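Local coordinates for aldo-keto Reductase, OXIDOREDUCTASE (Salmonella typhimurium, PDB 5T79), which binds NADPH and probably acts as an oxidoreductase, a candidate biocatalyst for converting 3-hydroxybutanal to 1,3-butanediol, at residues R16-S21 with C189-P194; W202-L207 with L282-R287; G206-L211 with V216-F221. All coordinates share one frame; numbering follows the deposited sequence.

Contact 1. Residues R16-S21 with C189-P194. With NDP (NADPH dihydro-nicotinamide-adenine-dinucleotide phosphate), chain E.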
loop_
_atom_site.group_PDB
_atom_site.type_symbol
_atom_site.label_atom_id
_atom_site.label_comp_id
_atom_site.label_asym_id
_atom_site.label_seq_id
_atom_site.Cartn_x
_atom_site.Cartn_y
_atom_site.Cartn_z
ATOM N N ARG A 16 -0.455 0.534 -14.041
ATOM C CA ARG A 16 -1.562 -0.417 -14.134
ATOM C C ARG A 16 -2.863 0.255 -13.768
ATOM O O ARG A 16 -2.941 0.921 -12.737
ATOM C CB ARG A 16 -1.260 -1.618 -13.208
ATOM C CG ARG A 16 0.014 -2.391 -13.664
ATOM C CD ARG A 16 0.484 -3.466 -12.703
ATOM N NE ARG A 16 -0.594 -4.404 -12.357
ATOM C CZ ARG A 16 -0.918 -5.483 -13.053
ATOM N NH1 ARG A 16 -0.280 -5.770 -14.181
ATOM N NH2 ARG A 16 -1.911 -6.264 -12.651
ATOM N N ARG A 17 -3.894 0.088 -14.620
ATOM C CA ARG A 17 -5.177 0.736 -14.352
ATOM C C ARG A 17 -5.804 0.173 -13.080
ATOM O O ARG A 17 -5.886 -1.036 -12.907
ATOM C CB ARG A 17 -6.148 0.594 -15.522
ATOM C CG ARG A 17 -7.320 1.580 -15.352
ATOM C CD ARG A 17 -7.978 1.906 -16.639
ATOM N NE ARG A 17 -7.073 2.554 -17.585
ATOM C CZ ARG A 17 -7.030 3.861 -17.817
ATOM N NH1 ARG A 17 -7.819 4.690 -17.138
ATOM N NH2 ARG A 17 -6.210 4.350 -18.739
ATOM N N CYS A 18 -6.261 1.079 -12.216
ATOM C CA CYS A 18 -6.838 0.793 -10.906
ATOM C C CYS A 18 -8.345 0.561 -11.058
ATOM O O CYS A 18 -9.128 1.510 -11.055
ATOM C CB CYS A 18 -6.515 1.946 -9.957
ATOM S SG CYS A 18 -7.085 1.702 -8.246
ATOM N N GLY A 19 -8.719 -0.704 -11.254
ATOM C CA GLY A 19 -10.099 -1.137 -11.496
ATOM C C GLY A 19 -10.636 -0.428 -12.721
ATOM O O GLY A 19 -9.901 -0.267 -13.701
ATOM N N ARG A 20 -11.900 0.018 -12.669
ATOM C CA ARG A 20 -12.511 0.801 -13.745
ATOM C C ARG A 20 -12.527 2.248 -13.279
ATOM O O ARG A 20 -13.440 2.675 -12.558
ATOM C CB ARG A 20 -13.915 0.285 -14.117
ATOM C CG ARG A 20 -13.916 -1.121 -14.735
ATOM C CD ARG A 20 -15.266 -1.479 -15.349
ATOM N NE ARG A 20 -16.355 -1.434 -14.369
ATOM C CZ ARG A 20 -16.819 -2.482 -13.695
ATOM N NH1 ARG A 20 -17.810 -2.331 -12.826
ATOM N NH2 ARG A 20 -16.293 -3.687 -13.878
ATOM N N SER A 21 -11.446 2.971 -13.592
ATOM C CA SER A 21 -11.244 4.371 -13.178
ATOM C C SER A 21 -10.251 5.053 -14.100
ATOM O O SER A 21 -9.693 4.396 -14.971
ATOM C CB SER A 21 -10.728 4.432 -11.739
ATOM O OG SER A 21 -9.340 4.134 -11.682
ATOM N N CYS A 189 -15.994 3.747 -4.875
ATOM C CA CYS A 189 -14.773 3.296 -4.213
ATOM C C CYS A 189 -13.670 3.099 -5.249
ATOM O O CYS A 189 -13.856 2.330 -6.177
ATOM C CB CYS A 189 -15.039 1.998 -3.461
ATOM S SG CYS A 189 -13.646 1.450 -2.462
ATOM N N LEU A 190 -12.537 3.770 -5.095
ATOM C CA LEU A 190 -11.460 3.594 -6.078
ATOM C C LEU A 190 -10.719 2.283 -5.889
ATOM O O LEU A 190 -10.343 1.624 -6.874
ATOM C CB LEU A 190 -10.430 4.764 -5.978
ATOM C CG LEU A 190 -9.195 4.656 -6.914
ATOM C CD1 LEU A 190 -9.587 4.864 -8.365
ATOM C CD2 LEU A 190 -8.079 5.661 -6.548
ATOM N N ILE A 191 -10.440 1.934 -4.612
ATOM C CA ILE A 191 -9.482 0.889 -4.304
ATOM C C ILE A 191 -9.723 0.222 -2.955
ATOM O O ILE A 191 -10.310 0.802 -2.040
ATOM C CB ILE A 191 -8.058 1.588 -4.339
ATOM C CG1 ILE A 191 -6.874 0.562 -4.341
ATOM C CG2 ILE A 191 -7.877 2.673 -3.219
ATOM C CD1 ILE A 191 -5.524 1.195 -4.798
ATOM N N HIS A 192 -9.189 -0.993 -2.842
ATOM C CA HIS A 192 -9.159 -1.779 -1.625
ATOM C C HIS A 192 -7.713 -2.100 -1.341
ATOM O O HIS A 192 -6.986 -2.515 -2.247
ATOM C CB HIS A 192 -9.977 -3.070 -1.794
ATOM C CG HIS A 192 -10.165 -3.858 -0.525
ATOM N ND1 HIS A 192 -9.082 -4.307 0.222
ATOM C CD2 HIS A 192 -11.303 -4.296 0.054
ATOM C CE1 HIS A 192 -9.598 -5.005 1.226
ATOM N NE2 HIS A 192 -10.931 -5.021 1.173
ATOM N N GLN A 193 -7.293 -1.909 -0.089
ATOM C CA GLN A 193 -5.954 -2.241 0.336
ATOM C C GLN A 193 -6.011 -3.416 1.318
ATOM O O GLN A 193 -6.167 -3.210 2.528
ATOM C CB GLN A 193 -5.248 -1.032 0.955
ATOM C CG GLN A 193 -3.804 -1.344 1.383
ATOM C CD GLN A 193 -3.042 -0.127 1.821
ATOM O OE1 GLN A 193 -2.424 -0.142 2.875
ATOM N NE2 GLN A 193 -3.049 0.958 1.044
ATOM N N PRO A 194 -5.834 -4.652 0.803
ATOM C CA PRO A 194 -5.781 -5.822 1.689
ATOM C C PRO A 194 -4.352 -6.301 1.937
ATOM O O PRO A 194 -3.451 -6.059 1.116
ATOM C CB PRO A 194 -6.495 -6.895 0.857
ATOM C CG PRO A 194 -6.103 -6.556 -0.608
ATOM C CD PRO A 194 -5.740 -5.051 -0.618
HETATM P PA NDP E . 7.027 -5.429 3.017
HETATM O O1A NDP E . 7.368 -5.062 1.604
HETATM O O2A NDP E . 6.234 -6.592 3.412
HETATM O O5B NDP E . 8.348 -5.531 3.930
HETATM C C5B NDP E . 9.094 -4.302 4.036
HETATM C C4B NDP E . 10.304 -4.473 4.912
HETATM O O4B NDP E . 11.007 -5.677 4.532
HETATM C C3B NDP E . 11.308 -3.328 4.796
HETATM O O3B NDP E . 11.063 -2.348 5.803
HETATM C C2B NDP E . 12.656 -4.022 4.943
HETATM O O2B NDP E . 13.033 -4.145 6.331
HETATM C C1B NDP E . 12.388 -5.416 4.370
HETATM N N9A NDP E . 12.722 -5.571 2.958
HETATM C C8A NDP E . 12.049 -5.068 1.875
HETATM N N7A NDP E . 12.585 -5.382 0.720
HETATM C C5A NDP E . 13.694 -6.139 1.068
HETATM C C6A NDP E . 14.725 -6.721 0.302
HETATM N N6A NDP E . 14.735 -6.751 -1.035
HETATM N N1A NDP E . 15.731 -7.332 0.969
HETATM C C2A NDP E . 15.674 -7.400 2.304
HETATM N N3A NDP E . 14.743 -6.911 3.128
HETATM C C4A NDP E . 13.785 -6.269 2.444
HETATM O O3 NDP E . 6.215 -4.117 3.386
HETATM P PN NDP E . 5.478 -3.823 4.775
HETATM O O1N NDP E . 6.488 -2.942 5.411
HETATM O O2N NDP E . 5.007 -5.081 5.491
HETATM O O5D NDP E . 4.073 -3.051 4.510
HETATM C C5D NDP E . 3.877 -2.510 3.175
HETATM C C4D NDP E . 3.148 -1.187 3.231
HETATM O O4D NDP E . 1.740 -1.436 3.402
HETATM C C3D NDP E . 3.523 -0.245 4.360
HETATM O O3D NDP E . 4.701 0.479 4.040
HETATM C C2D NDP E . 2.248 0.591 4.538
HETATM O O2D NDP E . 2.120 1.780 3.760
HETATM C C1D NDP E . 1.153 -0.422 4.191
HETATM N N1N NDP E . 0.573 -1.094 5.371
HETATM C C2N NDP E . -0.800 -0.941 5.563
HETATM C C3N NDP E . -1.455 -1.503 6.593
HETATM C C7N NDP E . -2.960 -1.534 6.571
HETATM O O7N NDP E . -3.500 -2.009 7.581
HETATM N N7N NDP E . -3.661 -1.037 5.551
HETATM C C4N NDP E . -0.675 -2.127 7.719
HETATM C C5N NDP E . 0.716 -2.474 7.308
HETATM C C6N NDP E . 1.291 -1.967 6.236
HETATM P P2B NDP E . 14.472 -3.842 7.021
HETATM O O1X NDP E . 14.505 -2.756 8.031
HETATM O O2X NDP E . 14.801 -5.210 7.602
HETATM O O3X NDP E . 15.415 -3.612 5.845
HETATM O O HOH W 1 -11.411 1.762 -9.391
#

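Contact 2. Residues W202-L207 with L282-R287. With SO4 (sulfate ion), chain B.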
loop_
_atom_site.group_PDB
_atom_site.type_symbol
_atom_site.label_atom_id
_atom_site.label_comp_id
_atom_site.label_asym_id
_atom_site.label_seq_id
_atom_site.Cartn_x
_atom_site.Cartn_y
_atom_site.Cartn_z
ATOM N N TRP A 202 -5.842 -14.898 1.902
ATOM C CA TRP A 202 -7.282 -14.756 2.150
ATOM C C TRP A 202 -8.051 -14.060 1.004
ATOM O O TRP A 202 -9.199 -14.422 0.767
ATOM C CB TRP A 202 -7.567 -14.035 3.484
ATOM C CG TRP A 202 -7.355 -12.545 3.460
ATOM C CD1 TRP A 202 -6.200 -11.877 3.757
ATOM C CD2 TRP A 202 -8.345 -11.541 3.196
ATOM N NE1 TRP A 202 -6.399 -10.524 3.663
ATOM C CE2 TRP A 202 -7.704 -10.286 3.305
ATOM C CE3 TRP A 202 -9.708 -11.579 2.831
ATOM C CZ2 TRP A 202 -8.378 -9.078 3.082
ATOM C CZ3 TRP A 202 -10.365 -10.384 2.579
ATOM C CH2 TRP A 202 -9.704 -9.148 2.710
ATOM N N VAL A 203 -7.437 -13.090 0.300
ATOM C CA VAL A 203 -8.123 -12.338 -0.787
ATOM C C VAL A 203 -8.522 -13.272 -1.933
ATOM O O VAL A 203 -9.394 -12.907 -2.716
ATOM C CB VAL A 203 -7.311 -11.143 -1.344
ATOM C CG1 VAL A 203 -7.000 -10.135 -0.261
ATOM C CG2 VAL A 203 -6.026 -11.600 -2.040
ATOM N N GLU A 204 -7.858 -14.458 -2.055
ATOM C CA GLU A 204 -8.172 -15.424 -3.115
ATOM C C GLU A 204 -9.454 -16.200 -2.814
ATOM O O GLU A 204 -9.891 -16.984 -3.666
ATOM C CB GLU A 204 -7.010 -16.403 -3.340
ATOM C CG GLU A 204 -5.703 -15.736 -3.750
ATOM C CD GLU A 204 -4.578 -16.734 -3.953
ATOM O OE1 GLU A 204 -4.819 -17.948 -3.784
ATOM O OE2 GLU A 204 -3.435 -16.297 -4.203
ATOM N N ASP A 205 -10.095 -15.954 -1.645
ATOM C CA ASP A 205 -11.342 -16.637 -1.281
ATOM C C ASP A 205 -12.600 -15.847 -1.682
ATOM O O ASP A 205 -13.689 -16.168 -1.212
ATOM C CB ASP A 205 -11.397 -16.953 0.228
ATOM C CG ASP A 205 -10.273 -17.836 0.760
ATOM O OD1 ASP A 205 -9.695 -18.607 -0.032
ATOM O OD2 ASP A 205 -9.986 -17.761 1.973
ATOM N N GLY A 206 -12.465 -14.864 -2.560
ATOM C CA GLY A 206 -13.624 -14.091 -2.995
ATOM C C GLY A 206 -13.402 -12.611 -3.196
ATOM O O GLY A 206 -14.040 -12.010 -4.064
ATOM N N LEU A 207 -12.513 -11.994 -2.414
ATOM C CA LEU A 207 -12.328 -10.546 -2.560
ATOM C C LEU A 207 -11.832 -10.132 -3.942
ATOM O O LEU A 207 -12.412 -9.213 -4.525
ATOM C CB LEU A 207 -11.380 -9.981 -1.491
ATOM C CG LEU A 207 -11.258 -8.459 -1.527
ATOM C CD1 LEU A 207 -12.467 -7.790 -0.871
ATOM C CD2 LEU A 207 -9.961 -7.989 -0.870
ATOM N N LEU A 282 7.121 -10.554 -4.827
ATOM C CA LEU A 282 6.368 -9.405 -5.370
ATOM C C LEU A 282 5.712 -9.764 -6.697
ATOM O O LEU A 282 4.542 -9.454 -6.928
ATOM C CB LEU A 282 7.290 -8.174 -5.570
ATOM C CG LEU A 282 8.004 -7.632 -4.345
ATOM C CD1 LEU A 282 8.841 -6.418 -4.716
ATOM C CD2 LEU A 282 6.997 -7.253 -3.222
ATOM N N ALA A 283 6.480 -10.422 -7.577
ATOM C CA ALA A 283 6.007 -10.880 -8.882
ATOM C C ALA A 283 4.793 -11.791 -8.720
ATOM O O ALA A 283 3.830 -11.678 -9.479
ATOM C CB ALA A 283 7.130 -11.647 -9.568
ATOM N N TRP A 284 4.835 -12.691 -7.713
ATOM C CA TRP A 284 3.772 -13.660 -7.470
ATOM C C TRP A 284 2.445 -12.960 -7.171
ATOM O O TRP A 284 1.417 -13.430 -7.630
ATOM C CB TRP A 284 4.157 -14.621 -6.336
ATOM C CG TRP A 284 3.138 -15.695 -6.062
ATOM C CD1 TRP A 284 3.083 -16.938 -6.625
ATOM C CD2 TRP A 284 2.051 -15.626 -5.134
ATOM N NE1 TRP A 284 2.027 -17.649 -6.100
ATOM C CE2 TRP A 284 1.385 -16.872 -5.173
ATOM C CE3 TRP A 284 1.589 -14.639 -4.241
ATOM C CZ2 TRP A 284 0.276 -17.154 -4.363
ATOM C CZ3 TRP A 284 0.479 -14.912 -3.459
ATOM C CH2 TRP A 284 -0.182 -16.143 -3.542
ATOM N N VAL A 285 2.458 -11.843 -6.441
ATOM C CA VAL A 285 1.224 -11.120 -6.106
ATOM C C VAL A 285 0.486 -10.646 -7.391
ATOM O O VAL A 285 -0.749 -10.665 -7.415
ATOM C CB VAL A 285 1.497 -9.946 -5.131
ATOM C CG1 VAL A 285 0.282 -9.029 -5.008
ATOM C CG2 VAL A 285 1.927 -10.466 -3.754
ATOM N N LEU A 286 1.224 -10.265 -8.448
ATOM C CA LEU A 286 0.606 -9.772 -9.703
ATOM C C LEU A 286 0.437 -10.864 -10.793
ATOM O O LEU A 286 0.064 -10.537 -11.921
ATOM C CB LEU A 286 1.459 -8.636 -10.302
ATOM C CG LEU A 286 1.800 -7.425 -9.404
ATOM C CD1 LEU A 286 2.710 -6.463 -10.150
ATOM C CD2 LEU A 286 0.550 -6.673 -8.978
ATOM N N ARG A 287 0.695 -12.137 -10.467
ATOM C CA ARG A 287 0.690 -13.237 -11.464
ATOM C C ARG A 287 -0.648 -13.446 -12.212
ATOM O O ARG A 287 -0.628 -13.956 -13.342
ATOM C CB ARG A 287 1.113 -14.559 -10.810
ATOM C CG ARG A 287 0.020 -15.228 -9.963
ATOM C CD ARG A 287 0.558 -16.299 -9.032
ATOM N NE ARG A 287 -0.529 -16.922 -8.279
ATOM C CZ ARG A 287 -1.180 -16.347 -7.272
ATOM N NH1 ARG A 287 -2.176 -16.983 -6.672
ATOM N NH2 ARG A 287 -0.831 -15.136 -6.850
HETATM S S SO4 B . -2.576 -19.775 -8.785
HETATM O O1 SO4 B . -2.839 -19.701 -7.352
HETATM O O2 SO4 B . -1.143 -19.626 -8.978
HETATM O O3 SO4 B . -2.992 -21.098 -9.253
HETATM O O4 SO4 B . -3.376 -18.748 -9.440
#

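Contact 3. Residues G206-L211 with V216-F221. With NDP (NADPH dihydro-nicotinamide-adenine-dinucleotide phosphate), chain E.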
loop_
_atom_site.group_PDB
_atom_site.type_symbol
_atom_site.label_atom_id
_atom_site.label_comp_id
_atom_site.label_asym_id
_atom_site.label_seq_id
_atom_site.Cartn_x
_atom_site.Cartn_y
_atom_site.Cartn_z
ATOM N N GLY A 206 -12.465 -14.864 -2.560
ATOM C CA GLY A 206 -13.624 -14.091 -2.995
ATOM C C GLY A 206 -13.402 -12.611 -3.196
ATOM O O GLY A 206 -14.040 -12.010 -4.064
ATOM N N LEU A 207 -12.513 -11.994 -2.414
ATOM C CA LEU A 207 -12.328 -10.546 -2.560
ATOM C C LEU A 207 -11.832 -10.132 -3.942
ATOM O O LEU A 207 -12.412 -9.213 -4.525
ATOM C CB LEU A 207 -11.380 -9.981 -1.491
ATOM C CG LEU A 207 -11.258 -8.459 -1.527
ATOM C CD1 LEU A 207 -12.467 -7.790 -0.871
ATOM C CD2 LEU A 207 -9.961 -7.989 -0.870
ATOM N N LEU A 208 -10.787 -10.791 -4.489
ATOM C CA LEU A 208 -10.251 -10.351 -5.798
ATOM C C LEU A 208 -11.307 -10.468 -6.902
ATOM O O LEU A 208 -11.410 -9.562 -7.735
ATOM C CB LEU A 208 -8.964 -11.098 -6.182
ATOM C CG LEU A 208 -7.727 -10.871 -5.269
ATOM C CD1 LEU A 208 -6.493 -11.518 -5.865
ATOM C CD2 LEU A 208 -7.455 -9.364 -5.003
ATOM N N ALA A 209 -12.134 -11.524 -6.857
ATOM C CA ALA A 209 -13.229 -11.738 -7.817
ATOM C C ALA A 209 -14.270 -10.637 -7.657
ATOM O O ALA A 209 -14.721 -10.062 -8.651
ATOM C CB ALA A 209 -13.864 -13.114 -7.606
ATOM N N LEU A 210 -14.611 -10.289 -6.400
ATOM C CA LEU A 210 -15.565 -9.212 -6.134
ATOM C C LEU A 210 -15.045 -7.853 -6.668
ATOM O O LEU A 210 -15.804 -7.102 -7.278
ATOM C CB LEU A 210 -15.829 -9.100 -4.617
ATOM C CG LEU A 210 -16.516 -7.795 -4.121
ATOM C CD1 LEU A 210 -18.002 -7.786 -4.474
ATOM C CD2 LEU A 210 -16.332 -7.617 -2.622
ATOM N N LEU A 211 -13.772 -7.527 -6.406
ATOM C CA LEU A 211 -13.239 -6.231 -6.844
ATOM C C LEU A 211 -13.216 -6.137 -8.379
ATOM O O LEU A 211 -13.592 -5.099 -8.940
ATOM C CB LEU A 211 -11.851 -5.981 -6.236
ATOM C CG LEU A 211 -11.777 -5.979 -4.703
ATOM C CD1 LEU A 211 -10.322 -5.802 -4.223
ATOM C CD2 LEU A 211 -12.687 -4.916 -4.081
ATOM N N VAL A 216 -13.233 -2.214 -8.924
ATOM C CA VAL A 216 -12.452 -1.587 -7.846
ATOM C C VAL A 216 -11.019 -2.134 -7.915
ATOM O O VAL A 216 -10.822 -3.336 -8.089
ATOM C CB VAL A 216 -13.111 -1.801 -6.452
ATOM C CG1 VAL A 216 -12.251 -1.213 -5.322
ATOM C CG2 VAL A 216 -14.517 -1.175 -6.412
ATOM N N GLY A 217 -10.038 -1.245 -7.773
ATOM C CA GLY A 217 -8.637 -1.647 -7.802
ATOM C C GLY A 217 -8.208 -2.279 -6.502
ATOM O O GLY A 217 -8.972 -2.304 -5.520
ATOM N N SER A 218 -6.941 -2.706 -6.457
ATOM C CA SER A 218 -6.394 -3.323 -5.260
ATOM C C SER A 218 -4.909 -3.090 -5.158
ATOM O O SER A 218 -4.183 -3.155 -6.158
ATOM C CB SER A 218 -6.701 -4.826 -5.236
ATOM O OG SER A 218 -6.280 -5.428 -6.448
ATOM N N ILE A 219 -4.433 -2.893 -3.923
ATOM C CA ILE A 219 -3.018 -2.662 -3.664
ATOM C C ILE A 219 -2.618 -3.572 -2.479
ATOM O O ILE A 219 -3.127 -3.409 -1.369
ATOM C CB ILE A 219 -2.700 -1.148 -3.458
ATOM C CG1 ILE A 219 -1.186 -0.918 -3.233
ATOM C CG2 ILE A 219 -3.565 -0.475 -2.329
ATOM C CD1 ILE A 219 -0.737 0.515 -3.404
ATOM N N ALA A 220 -1.741 -4.551 -2.740
ATOM C CA ALA A 220 -1.341 -5.539 -1.735
ATOM C C ALA A 220 -0.361 -4.983 -0.725
ATOM O O ALA A 220 0.745 -4.590 -1.090
ATOM C CB ALA A 220 -0.738 -6.762 -2.422
ATOM N N PHE A 221 -0.742 -4.988 0.560
ATOM C CA PHE A 221 0.186 -4.521 1.571
ATOM C C PHE A 221 0.820 -5.745 2.235
ATOM O O PHE A 221 0.277 -6.854 2.159
ATOM C CB PHE A 221 -0.450 -3.536 2.531
ATOM C CG PHE A 221 -1.225 -4.072 3.681
ATOM C CD1 PHE A 221 -0.581 -4.464 4.849
ATOM C CD2 PHE A 221 -2.612 -4.072 3.659
ATOM C CE1 PHE A 221 -1.306 -4.944 5.934
ATOM C CE2 PHE A 221 -3.342 -4.506 4.769
ATOM C CZ PHE A 221 -2.688 -4.937 5.898
HETATM P PA NDP E . 7.027 -5.429 3.017
HETATM O O1A NDP E . 7.368 -5.062 1.604
HETATM O O2A NDP E . 6.234 -6.592 3.412
HETATM O O5B NDP E . 8.348 -5.531 3.930
HETATM C C5B NDP E . 9.094 -4.302 4.036
HETATM C C4B NDP E . 10.304 -4.473 4.912
HETATM O O4B NDP E . 11.007 -5.677 4.532
HETATM C C3B NDP E . 11.308 -3.328 4.796
HETATM O O3B NDP E . 11.063 -2.348 5.803
HETATM C C2B NDP E . 12.656 -4.022 4.943
HETATM O O2B NDP E . 13.033 -4.145 6.331
HETATM C C1B NDP E . 12.388 -5.416 4.370
HETATM N N9A NDP E . 12.722 -5.571 2.958
HETATM C C8A NDP E . 12.049 -5.068 1.875
HETATM N N7A NDP E . 12.585 -5.382 0.720
HETATM C C5A NDP E . 13.694 -6.139 1.068
HETATM C C6A NDP E . 14.725 -6.721 0.302
HETATM N N6A NDP E . 14.735 -6.751 -1.035
HETATM N N1A NDP E . 15.731 -7.332 0.969
HETATM C C2A NDP E . 15.674 -7.400 2.304
HETATM N N3A NDP E . 14.743 -6.911 3.128
HETATM C C4A NDP E . 13.785 -6.269 2.444
HETATM O O3 NDP E . 6.215 -4.117 3.386
HETATM P PN NDP E . 5.478 -3.823 4.775
HETATM O O1N NDP E . 6.488 -2.942 5.411
HETATM O O2N NDP E . 5.007 -5.081 5.491
HETATM O O5D NDP E . 4.073 -3.051 4.510
HETATM C C5D NDP E . 3.877 -2.510 3.175
HETATM C C4D NDP E . 3.148 -1.187 3.231
HETATM O O4D NDP E . 1.740 -1.436 3.402
HETATM C C3D NDP E . 3.523 -0.245 4.360
HETATM O O3D NDP E . 4.701 0.479 4.040
HETATM C C2D NDP E . 2.248 0.591 4.538
HETATM O O2D NDP E . 2.120 1.780 3.760
HETATM C C1D NDP E . 1.153 -0.422 4.191
HETATM N N1N NDP E . 0.573 -1.094 5.371
HETATM C C2N NDP E . -0.800 -0.941 5.563
HETATM C C3N NDP E . -1.455 -1.503 6.593
HETATM C C7N NDP E . -2.960 -1.534 6.571
HETATM O O7N NDP E . -3.500 -2.009 7.581
HETATM N N7N NDP E . -3.661 -1.037 5.551
HETATM C C4N NDP E . -0.675 -2.127 7.719
HETATM C C5N NDP E . 0.716 -2.474 7.308
HETATM C C6N NDP E . 1.291 -1.967 6.236
HETATM P P2B NDP E . 14.472 -3.842 7.021
HETATM O O1X NDP E . 14.505 -2.756 8.031
HETATM O O2X NDP E . 14.801 -5.210 7.602
HETATM O O3X NDP E . 15.415 -3.612 5.845
#

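Contact 1. Residues R16-S21 with C189-P194
I191 lays its side chain along the sulfur of C18. CB of I191 lies 4.0 Å from C18 SG, CG1 runs past it at a similar spacing, and CD1 finishes 3.8 Å from SG. CG1 anti to the backbone N (chi1 -167°) and a nearly extended chi2 together carry CB, CG1 and CD1 past the same sulfur. L190 takes the other part of the contact. Its CG approaches C18 SG, while its CD1 branch meets S21, 3.4 Å from OG and a little farther from CB. No direct hydrogen bond crosses between the two segments. One water lies 2.8 Å from C18 O and 2.7 Å from L190 O and so links the two backbones.

In this TIM barrel, strand 15-17 pairs antiparallel with the start of strand 24-31, forming an N-terminal hairpin of the kind that closes the bottom of the aldo-keto reductase barrel. The turn meets strand 191-193 where that strand enters the barrel, and I191 also packs on L25, I134 and Y136. The turn is braced from within: S21 OG donates to C18 O at 2.7 Å and accepts from V23 N, and R17 NH1 reaches S21 O in the plane of its carbonyl. At the far end of strand 191-193, Q193 turns to the cofactor. Its OE1 accepts a hydrogen bond from the carboxamide N7N of NADPH at 3.1 Å, nearly straight (169°), while its NE2 donates to D61, which fixes which way round the amide sits.

Contact 2. Residues W202-L207 with L282-R287
The guanidinium of R287 lies with one face against the indole of W284 and offers its edges to E204 and to a sulfate ion. W284 CZ2 stands 3.1 Å from the guanidinium plane, offset toward its rim; seen from the indole, R287 NH2 sits over the centre of the ring system. At the edge, R287 NH1 donates to E204 OE2 at 2.9 Å in a salt bridge. That oxygen is met from above the carboxylate plane, and the two flat groups are turned 42° to each other. The same E204 OE2 approaches W284 CH2 obliquely at 3.3 Å.

The E204-R287 salt bridge joins the loop that leads from strand 191-193 into helix 207-214, whose N-cap is G206, to the C-terminal end of helix 277-285 on the outside of the TIM barrel. There R287 folds back on its own helix end: with CG lying between backbone N and carbonyl carbon (chi1 77°) and the chain extended as far as NE, NH2 bonds to W284 O at 2.9 Å. R287 N reaches this carbonyl from its opposite face. The sulfate, probably from the crystallisation liquor, accepts hydrogen bonds from R287 NE at O2 and from R287 NH1 at O1, each at 2.9 Å. Y196 OH bonds both E204 OE2 and R287 NH2, and R201 forms a salt bridge with E204 OE1.

Contact 3. Residues G206-L211 with V216-F221
The shortest polar link between G206-L211 and V216-F221 is the backbone bond from V216 N to L211 O, 2.9 Å long and close to straight at 167°. It spans five residues and ties the strand's approach to the last part of helix 207-214 as the chain turns over. Beside it, L211 CB sits 3.4 Å from V216 O, so the base of the side chain rests on the backbone of the turn.

Farther out, the two methyls of L211 divide the work. CD2 packs on V216, 3.9 Å from CG1 and equally near CB, whereas CD1 reaches along the strand to S218 CB at 3.9 Å and to G217 O. With CG opposite its own carbonyl carbon (chi1 -59°), L211 aims both branches at the sheet. V216 and S218 point toward the helix, as alternate residues of a strand do, and G217 between them contributes its carbonyl O to the packing. L208 adds a looser touch: its CD2 comes 4.4 Å from S218 OG.

At the far end of the strand the chain serves the cofactor instead. One face of the F221 ring lies over the nicotinamide of NADPH, with C3N 3.4 Å above the ring plane and over its centre, and F221 CB approaches the ribose O4D at 3.2 Å. An aromatic residue placed against the nicotinamide is a familiar feature of aldo-keto reductases.

Helix 207-214 and strand 217-220 form the second half of a beta-alpha-beta unit that begins with strand 191-193; the axes of segments 207-211 and 217-220 run roughly antiparallel (146° between their N-to-C directions) and approach to 9.1 Å. I179 of helix 172-185 packs on both L211 and V216, H192 of strand 191-193 touches L211, and strand 217-220 is hydrogen-bonded between strands 191-193 and 293-296.

Along the chain, contact 1 brings the N-terminal turn to strand 191-193, and both its segments precede those of contacts 2 and 3, whose first segments overlap at G206 and L207. Centres lie about 8 Å apart for contacts 1 and 3 and for contacts 2 and 3, and about 14 Å apart for contacts 1 and 2. Strands 191-193 and 217-220 are neighbours in the barrel sheet, probably joined by P194 O to F221 N and H192 N to G217 O, and contacts 1 and 3 each also reach NADPH, through Q193 and F221. Contact 2 lies farther out, its loop packing on P194 through V203 and W202. Together they link barrel bottom, wall, outer helices and cofactor pocket.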